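Local coordinates for ADP-ribosylation factor guanine nucleotide-exchange factor SEC7 (Saccharomyces cerevisiae, PDB 4OIY), which activates the small GTPase ARF1 at the trans-Golgi network by exchanging its guanine nucleotide, through the Sec7 catalytic domain described here, at residues Glu14-Ala17 against Ile18-Lys22; Ala91-Ser94 against Phe95-Phe99; Gln106-Asp109 against Arg110-Lys114. All coordinates share one frame; numbering follows the deposited sequence.

Interaction 1: residues Glu14-Ala17 against Ile18-Lys22; sequences ECIA and IFNNK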
loop_
_atom_site.group_PDB
_atom_site.type_symbol
_atom_site.label_atom_id
_atom_site.label_comp_id
_atom_site.label_asym_id
_atom_site.label_seq_id
_atom_site.Cartn_x
_atom_site.Cartn_y
_atom_site.Cartn_z
ATOM N N GLU A 14 10.249 -1.521 23.240
ATOM C CA GLU A 14 9.688 -2.769 23.753
ATOM C C GLU A 14 8.314 -3.058 23.143
ATOM O O GLU A 14 8.046 -4.191 22.749
ATOM C CB GLU A 14 9.611 -2.741 25.283
ATOM C CG GLU A 14 10.977 -2.842 25.952
ATOM C CD GLU A 14 10.936 -2.642 27.461
ATOM O OE1 GLU A 14 10.010 -1.977 27.966
ATOM O OE2 GLU A 14 11.854 -3.144 28.152
ATOM N N CYS A 15 7.467 -2.036 23.044
ATOM C CA CYS A 15 6.136 -2.178 22.430
ATOM C C CYS A 15 6.215 -2.504 20.938
ATOM O O CYS A 15 5.395 -3.264 20.414
ATOM C CB CYS A 15 5.313 -0.900 22.603
ATOM S SG CYS A 15 4.711 -0.572 24.276
ATOM N N ILE A 16 7.191 -1.914 20.255
ATOM C CA ILE A 16 7.412 -2.183 18.833
ATOM C C ILE A 16 7.839 -3.642 18.646
ATOM O O ILE A 16 7.403 -4.310 17.706
ATOM C CB ILE A 16 8.449 -1.200 18.241
ATOM C CG1 ILE A 16 7.812 0.190 18.127
ATOM C CG2 ILE A 16 8.962 -1.677 16.882
ATOM C CD1 ILE A 16 8.783 1.303 17.800
ATOM N N ALA A 17 8.670 -4.143 19.550
ATOM C CA ALA A 17 9.065 -5.551 19.503
ATOM C C ALA A 17 7.857 -6.469 19.683
ATOM O O ALA A 17 7.730 -7.478 18.976
ATOM C CB ALA A 17 10.127 -5.849 20.555
ATOM N N ILE A 18 6.968 -6.115 20.608
ATOM C CA ILE A 18 5.742 -6.892 20.818
ATOM C C ILE A 18 4.908 -6.858 19.540
ATOM O O ILE A 18 4.404 -7.891 19.101
ATOM C CB ILE A 18 4.924 -6.368 22.019
ATOM C CG1 ILE A 18 5.706 -6.563 23.319
ATOM C CG2 ILE A 18 3.581 -7.082 22.117
ATOM C CD1 ILE A 18 5.142 -5.787 24.486
ATOM N N PHE A 19 4.789 -5.684 18.928
ATOM C CA PHE A 19 4.004 -5.557 17.692
ATOM C C PHE A 19 4.570 -6.436 16.589
ATOM O O PHE A 19 3.833 -7.119 15.889
ATOM C CB PHE A 19 3.955 -4.109 17.198
ATOM C CG PHE A 19 3.202 -3.949 15.904
ATOM C CD1 PHE A 19 3.842 -4.076 14.680
ATOM C CD2 PHE A 19 1.841 -3.717 15.919
ATOM C CE1 PHE A 19 3.131 -3.954 13.495
ATOM C CE2 PHE A 19 1.127 -3.589 14.742
ATOM C CZ PHE A 19 1.770 -3.712 13.527
ATOM N N ASN A 20 5.882 -6.397 16.410
ATOM C CA ASN A 20 6.508 -7.133 15.322
ATOM C C ASN A 20 6.384 -8.640 15.517
ATOM O O ASN A 20 6.387 -9.390 14.544
ATOM C CB ASN A 20 7.974 -6.724 15.153
ATOM C CG ASN A 20 8.134 -5.340 14.549
ATOM O OD1 ASN A 20 7.256 -4.839 13.850
ATOM N ND2 ASN A 20 9.275 -4.713 14.808
ATOM N N ASN A 21 6.268 -9.070 16.767
ATOM C CA ASN A 21 6.049 -10.474 17.087
ATOM C C ASN A 21 4.586 -10.880 16.884
ATOM O O ASN A 21 4.299 -11.946 16.335
ATOM C CB ASN A 21 6.480 -10.752 18.525
ATOM C CG ASN A 21 6.264 -12.195 18.930
ATOM O OD1 ASN A 21 6.970 -13.100 18.471
ATOM N ND2 ASN A 21 5.282 -12.421 19.795
ATOM N N LYS A 22 3.665 -10.047 17.358
ATOM C CA LYS A 22 2.242 -10.333 17.212
ATOM C C LYS A 22 1.460 -9.037 17.293
ATOM O O LYS A 22 1.153 -8.574 18.383
ATOM C CB LYS A 22 1.747 -11.316 18.278
ATOM C CG LYS A 22 0.294 -11.721 18.054
ATOM C CD LYS A 22 -0.058 -13.099 18.588
ATOM C CE LYS A 22 0.616 -14.216 17.813
ATOM N NZ LYS A 22 0.663 -14.084 16.337
#

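Interaction 2: residues Ala91-Ser94 against Phe95-Phe99; sequences ALRS and FLQSF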
loop_
_atom_site.group_PDB
_atom_site.type_symbol
_atom_site.label_atom_id
_atom_site.label_comp_id
_atom_site.label_asym_id
_atom_site.label_seq_id
_atom_site.Cartn_x
_atom_site.Cartn_y
_atom_site.Cartn_z
ATOM N N ALA A 91 1.390 7.931 -6.355
ATOM C CA ALA A 91 0.496 7.476 -5.290
ATOM C C ALA A 91 0.767 6.026 -4.917
ATOM O O ALA A 91 0.908 5.707 -3.748
ATOM C CB ALA A 91 -0.957 7.658 -5.695
ATOM N N LEU A 92 0.879 5.165 -5.923
ATOM C CA LEU A 92 1.196 3.754 -5.696
ATOM C C LEU A 92 2.550 3.570 -4.998
ATOM O O LEU A 92 2.696 2.705 -4.124
ATOM C CB LEU A 92 1.206 3.008 -7.026
ATOM C CG LEU A 92 1.083 1.489 -7.010
ATOM C CD1 LEU A 92 -0.241 1.077 -6.394
ATOM C CD2 LEU A 92 1.209 0.975 -8.431
ATOM N N ARG A 93 3.547 4.369 -5.385
ATOM C CA ARG A 93 4.876 4.265 -4.781
ATOM C C ARG A 93 4.801 4.616 -3.298
ATOM O O ARG A 93 5.329 3.889 -2.450
ATOM C CB ARG A 93 5.913 5.159 -5.492
ATOM C CG ARG A 93 7.331 4.867 -4.998
ATOM C CD ARG A 93 8.474 5.564 -5.727
ATOM N NE ARG A 93 8.536 5.344 -7.177
ATOM C CZ ARG A 93 8.009 6.158 -8.088
ATOM N NH1 ARG A 93 7.341 7.246 -7.719
ATOM N NH2 ARG A 93 8.132 5.879 -9.376
ATOM N N SER A 94 4.131 5.719 -2.986
ATOM C CA SER A 94 3.954 6.146 -1.605
ATOM C C SER A 94 3.250 5.063 -0.786
ATOM O O SER A 94 3.677 4.718 0.312
ATOM C CB SER A 94 3.153 7.446 -1.551
ATOM O OG SER A 94 2.819 7.784 -0.216
ATOM N N PHE A 95 2.191 4.508 -1.357
ATOM C CA PHE A 95 1.382 3.501 -0.684
ATOM C C PHE A 95 2.141 2.180 -0.476
ATOM O O PHE A 95 2.251 1.688 0.649
ATOM C CB PHE A 95 0.113 3.269 -1.508
ATOM C CG PHE A 95 -0.874 2.334 -0.871
ATOM C CD1 PHE A 95 -1.371 2.583 0.396
ATOM C CD2 PHE A 95 -1.344 1.228 -1.567
ATOM C CE1 PHE A 95 -2.290 1.720 0.978
ATOM C CE2 PHE A 95 -2.267 0.369 -1.000
ATOM C CZ PHE A 95 -2.744 0.616 0.276
ATOM N N LEU A 96 2.660 1.605 -1.553
ATOM C CA LEU A 96 3.254 0.265 -1.476
ATOM C C LEU A 96 4.601 0.218 -0.771
ATOM O O LEU A 96 5.034 -0.853 -0.367
ATOM C CB LEU A 96 3.383 -0.364 -2.864
ATOM C CG LEU A 96 2.071 -0.650 -3.601
ATOM C CD1 LEU A 96 2.369 -1.248 -4.967
ATOM C CD2 LEU A 96 1.160 -1.572 -2.804
ATOM N N GLN A 97 5.259 1.363 -0.609
ATOM C CA GLN A 97 6.525 1.401 0.122
ATOM C C GLN A 97 6.293 1.554 1.637
ATOM O O GLN A 97 7.261 1.617 2.418
ATOM C CB GLN A 97 7.414 2.529 -0.424
ATOM C CG GLN A 97 7.939 2.233 -1.823
ATOM C CD GLN A 97 8.876 3.305 -2.365
ATOM O OE1 GLN A 97 8.925 4.426 -1.854
ATOM N NE2 GLN A 97 9.619 2.960 -3.412
ATOM N N SER A 98 5.025 1.604 2.059
ATOM C CA SER A 98 4.678 1.744 3.486
ATOM C C SER A 98 4.320 0.434 4.211
ATOM O O SER A 98 4.159 0.431 5.433
ATOM C CB SER A 98 3.530 2.744 3.659
ATOM O OG SER A 98 2.282 2.212 3.242
ATOM N N PHE A 99 4.159 -0.656 3.466
ATOM C CA PHE A 99 3.864 -1.976 4.025
ATOM C C PHE A 99 4.159 -3.026 2.950
ATOM O O PHE A 99 4.301 -2.696 1.775
ATOM C CB PHE A 99 2.396 -2.069 4.453
ATOM C CG PHE A 99 1.439 -2.072 3.296
ATOM C CD1 PHE A 99 1.098 -0.896 2.656
ATOM C CD2 PHE A 99 0.901 -3.254 2.830
ATOM C CE1 PHE A 99 0.228 -0.902 1.573
ATOM C CE2 PHE A 99 0.032 -3.272 1.755
ATOM C CZ PHE A 99 -0.312 -2.095 1.122
#

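Interaction 3: residues Gln106-Asp109 against Arg110-Lys114; sequences QKID and RFMLK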
loop_
_atom_site.group_PDB
_atom_site.type_symbol
_atom_site.label_atom_id
_atom_site.label_comp_id
_atom_site.label_asym_id
_atom_site.label_seq_id
_atom_site.Cartn_x
_atom_site.Cartn_y
_atom_site.Cartn_z
ATOM N N GLN A 106 -7.050 -12.430 -2.552
ATOM C CA GLN A 106 -8.236 -11.752 -2.038
ATOM C C GLN A 106 -7.863 -10.616 -1.079
ATOM O O GLN A 106 -8.549 -9.605 -1.034
ATOM C CB GLN A 106 -9.239 -12.716 -1.400
ATOM C CG GLN A 106 -8.807 -13.385 -0.111
ATOM C CD GLN A 106 -9.982 -13.997 0.642
ATOM O OE1 GLN A 106 -11.068 -14.189 0.087
ATOM N NE2 GLN A 106 -9.779 -14.273 1.919
ATOM N N LYS A 107 -6.769 -10.784 -0.351
ATOM C CA LYS A 107 -6.267 -9.735 0.535
ATOM C C LYS A 107 -5.708 -8.580 -0.278
ATOM O O LYS A 107 -6.025 -7.417 -0.017
ATOM C CB LYS A 107 -5.195 -10.294 1.458
ATOM C CG LYS A 107 -5.754 -11.269 2.467
ATOM C CD LYS A 107 -4.701 -11.797 3.410
ATOM C CE LYS A 107 -5.355 -12.599 4.529
ATOM N NZ LYS A 107 -4.369 -12.986 5.558
ATOM N N ILE A 108 -4.873 -8.897 -1.257
ATOM C CA ILE A 108 -4.324 -7.881 -2.140
ATOM C C ILE A 108 -5.450 -7.054 -2.744
ATOM O O ILE A 108 -5.384 -5.826 -2.749
ATOM C CB ILE A 108 -3.459 -8.515 -3.256
ATOM C CG1 ILE A 108 -2.222 -9.171 -2.646
ATOM C CG2 ILE A 108 -3.045 -7.468 -4.287
ATOM C CD1 ILE A 108 -1.481 -10.074 -3.598
ATOM N N ASP A 109 -6.494 -7.724 -3.224
ATOM C CA ASP A 109 -7.604 -7.035 -3.866
ATOM C C ASP A 109 -8.258 -6.008 -2.931
ATOM O O ASP A 109 -8.676 -4.940 -3.378
ATOM C CB ASP A 109 -8.653 -8.035 -4.372
ATOM C CG ASP A 109 -8.154 -8.912 -5.537
ATOM O OD1 ASP A 109 -7.121 -8.613 -6.169
ATOM O OD2 ASP A 109 -8.812 -9.947 -5.810
ATOM N N ARG A 110 -8.364 -6.337 -1.647
ATOM C CA ARG A 110 -8.904 -5.392 -0.656
ATOM C C ARG A 110 -8.058 -4.117 -0.583
ATOM O O ARG A 110 -8.601 -3.000 -0.617
ATOM C CB ARG A 110 -9.008 -6.043 0.729
ATOM C CG ARG A 110 -10.044 -7.154 0.831
ATOM C CD ARG A 110 -10.471 -7.370 2.280
ATOM N NE ARG A 110 -9.474 -8.038 3.113
ATOM C CZ ARG A 110 -9.303 -9.358 3.168
ATOM N NH1 ARG A 110 -8.377 -9.870 3.959
ATOM N NH2 ARG A 110 -10.048 -10.173 2.424
ATOM N N PHE A 111 -6.738 -4.274 -0.479
ATOM C CA PHE A 111 -5.827 -3.122 -0.470
ATOM C C PHE A 111 -5.972 -2.287 -1.737
ATOM O O PHE A 111 -6.073 -1.054 -1.673
ATOM C CB PHE A 111 -4.368 -3.563 -0.368
ATOM C CG PHE A 111 -3.958 -4.044 0.990
ATOM C CD1 PHE A 111 -3.524 -3.151 1.953
ATOM C CD2 PHE A 111 -3.968 -5.394 1.289
ATOM C CE1 PHE A 111 -3.117 -3.593 3.191
ATOM C CE2 PHE A 111 -3.555 -5.847 2.531
ATOM C CZ PHE A 111 -3.141 -4.941 3.486
ATOM N N MET A 112 -5.953 -2.948 -2.893
ATOM C CA MET A 112 -5.867 -2.230 -4.152
ATOM C C MET A 112 -7.182 -1.566 -4.504
ATOM O O MET A 112 -7.179 -0.498 -5.119
ATOM C CB MET A 112 -5.345 -3.147 -5.264
ATOM C CG MET A 112 -3.980 -3.765 -4.922
ATOM S SD MET A 112 -2.765 -2.615 -4.217
ATOM C CE MET A 112 -2.688 -1.510 -5.600
ATOM N N LEU A 113 -8.306 -2.162 -4.096
ATOM C CA LEU A 113 -9.602 -1.508 -4.309
ATOM C C LEU A 113 -9.729 -0.252 -3.457
ATOM O O LEU A 113 -10.195 0.780 -3.947
ATOM C CB LEU A 113 -10.785 -2.451 -4.067
ATOM C CG LEU A 113 -12.164 -1.811 -4.287
ATOM C CD1 LEU A 113 -12.328 -1.272 -5.701
ATOM C CD2 LEU A 113 -13.247 -2.825 -3.945
ATOM N N LYS A 114 -9.304 -0.323 -2.198
ATOM C CA LYS A 114 -9.357 0.847 -1.327
ATOM C C LYS A 114 -8.395 1.932 -1.809
ATOM O O LYS A 114 -8.739 3.114 -1.801
ATOM C CB LYS A 114 -9.043 0.470 0.115
ATOM C CG LYS A 114 -9.109 1.628 1.093
ATOM C CD LYS A 114 -10.492 2.251 1.224
ATOM C CE LYS A 114 -10.442 3.410 2.210
ATOM N NZ LYS A 114 -11.698 4.199 2.284
HETATM O O HOH W 1 -8.388 -12.870 3.876
#

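Interaction 1: residues Glu14-Ala17 against Ile18-Lys22
Ile16 and Asn20, one turn apart on helix 11-21, run side by side and point the same way, with a closest side-chain approach of 3.7 Å between Ile16 CG2 and Asn20 ND2. The methyl is in position because CG2 of Ile16 stands anti to the backbone N while CG1 (chi1 -72°) lies beside it. This side is covered, Ile16 resting on Thr51 and Leu54. Asn20 N bonds to Ile16 O at 2.9 Å, with an N-H...O angle of 158°, one of four i to i+4 bonds in the last turns of this alpha-helix of the all-helical Sec7 domain. Elsewhere in the packed part, Phe19 N reaches Cys15 O at 2.9 Å, and both side chains are buried: Cys15 lies on Leu30 and Phe35, Phe19 on Ala26 of helix 23-32. Ile18 also touches Ala26, and its CG1 sits 3.4 Å from Glu14 O, the acceptor of Ile18 N.

The loose side is confined to Glu14, Ala17 and Asn21. Glu14 and Asn21 are exposed and their polar ends lead away from the partner segment, while Ala17 offers only a methyl. Here Asn21 N bonds to Ala17 O at 3.1 Å with a more bent angle of 144°, just before Lys22 leaves helical geometry.

Although Asn20 ND2 passes near Ile16 O, the angle is too poor for a hydrogen bond. The amide works outside the helix instead: OD1 accepts from Asp55 N, and ND2 bonds weakly to Gly53 O. The chemistry implies a division of labour: backbone bonds hold the turn while the Asn20 amide ties helix 11-21 to the loop after helix 41-50.

Interaction 2: residues Ala91-Ser94 against Phe95-Phe99
Leu92 and Leu96 meet at an oblique angle: Leu92 CG is 3.6 Å from Leu96 CD1, and Leu92 CD1 lies against the same methyl at 3.8 Å. Their first torsions differ, with CG of Leu92 anti to the backbone N (chi1 -161°) and CG of Leu96 beside it (chi1 -64°), which brings the two branched ends together. On the neighbouring side of the helix, one residue further along, Arg93 and Gln97 run alongside each other in the same direction. Contact is through the aliphatic part of the arginine, with Arg93 CG 3.4 Å from Gln97 NE2, and the guanidinium and amide planes are 65° apart. Their polar ends bond elsewhere, Arg93 to Asp90 in a salt bridge and to Asn189 O, Gln97 to the C-terminal carboxylate of Ile191.

These pairs straddle the C-terminal end of helix 88-96 in the all-helical Sec7 domain, Gln97 being the first residue beyond it. The end is marked by a change in bonding: Gln97 N still reaches Arg93 O at 3.1 Å, but Ser98 N turns back to Phe95 O. Ser98 OG donates to that same oxygen at 2.6 Å, in the carbonyl plane and on a lone pair, so two donors from one residue grip it. Beyond this turn the Phe99 ring presents its edge to a face of Phe95, with Phe99 CE1 3.5 Å above the centre of the Phe95 ring; Phe81 and Phe115 also meet Phe95.

Interaction 3: residues Gln106-Asp109 against Arg110-Lys114
Arg110 folds back along Lys107, the two side chains lying side by side, with Lys107 CG 3.3 Å from Arg110 NH1. Lys107 CA sits 4.0 Å above the guanidinium plane, over its centre, so the flat group is laid on the start of the lysine rather than beside its ammonium. That charged end stays apart, with Lys107 NZ 5.3 Å from Arg110 NH1, a separation that probably limits repulsion between the like charges. The bend at chi3 of Arg110 (-74°) turns the guanidinium back over the preceding turn.

Gln106 flanks the arginine too, its amide plane 70° from the guanidinium. A water links them: it accepts from Arg110 NH1 at 3.0 Å, in the plane of the guanidinium and at its edge, and weakly from Gln106 NE2. That amide nitrogen is itself held by Glu104, and NH1 also bonds weakly to Gly64 O, second partners that probably help to orient both groups.

Round the helix, Phe111 turns the edge of its ring to the backbone, with CD2 3.2 Å from Lys107 O. This oxygen also receives Phe111 N, in the carbonyl plane, at a nearly straight 165°. Ile108 and Met112 lie side by side, pointing the same way, with Ile108 CG2 3.9 Å from Met112 CG, while Met112 N bonds to Ile108 O at 2.9 Å.

All this is i to i+3 and i to i+4 packing near the N-terminal end of helix 105-122 of the Sec7 domain, whose faces are divided among neighbours. Ile108 and Met112 lie on Tyr138 of helix 130-148, whose hydroxyl bonds weakly to Asp109. Arg110 and Phe111 touch Met74 of helix 68-79, and Lys114 makes a salt bridge there with Asp79.

In the fold
All three interactions are local turns of separate helices in one Sec7 domain, met in order along the chain. Interaction 1, on helix 11-21, stands apart: its centre is about 23 Å from that of interaction 2 and 25 Å from that of interaction 3, without touching either. Interactions 2 and 3 lie on the consecutive helices 88-96 and 105-122, with centres 14 Å apart, and they do touch. Phe99 CE2 meets Phe111 CE1 at 3.5 Å in a ring stack, and Leu92 CD1 meets Met112 CE at 3.6 Å. Helix 105-122, which packs on helix 88-96 near the centre of the chain, also carries Asp121, which binds magnesium in a structure of this protein.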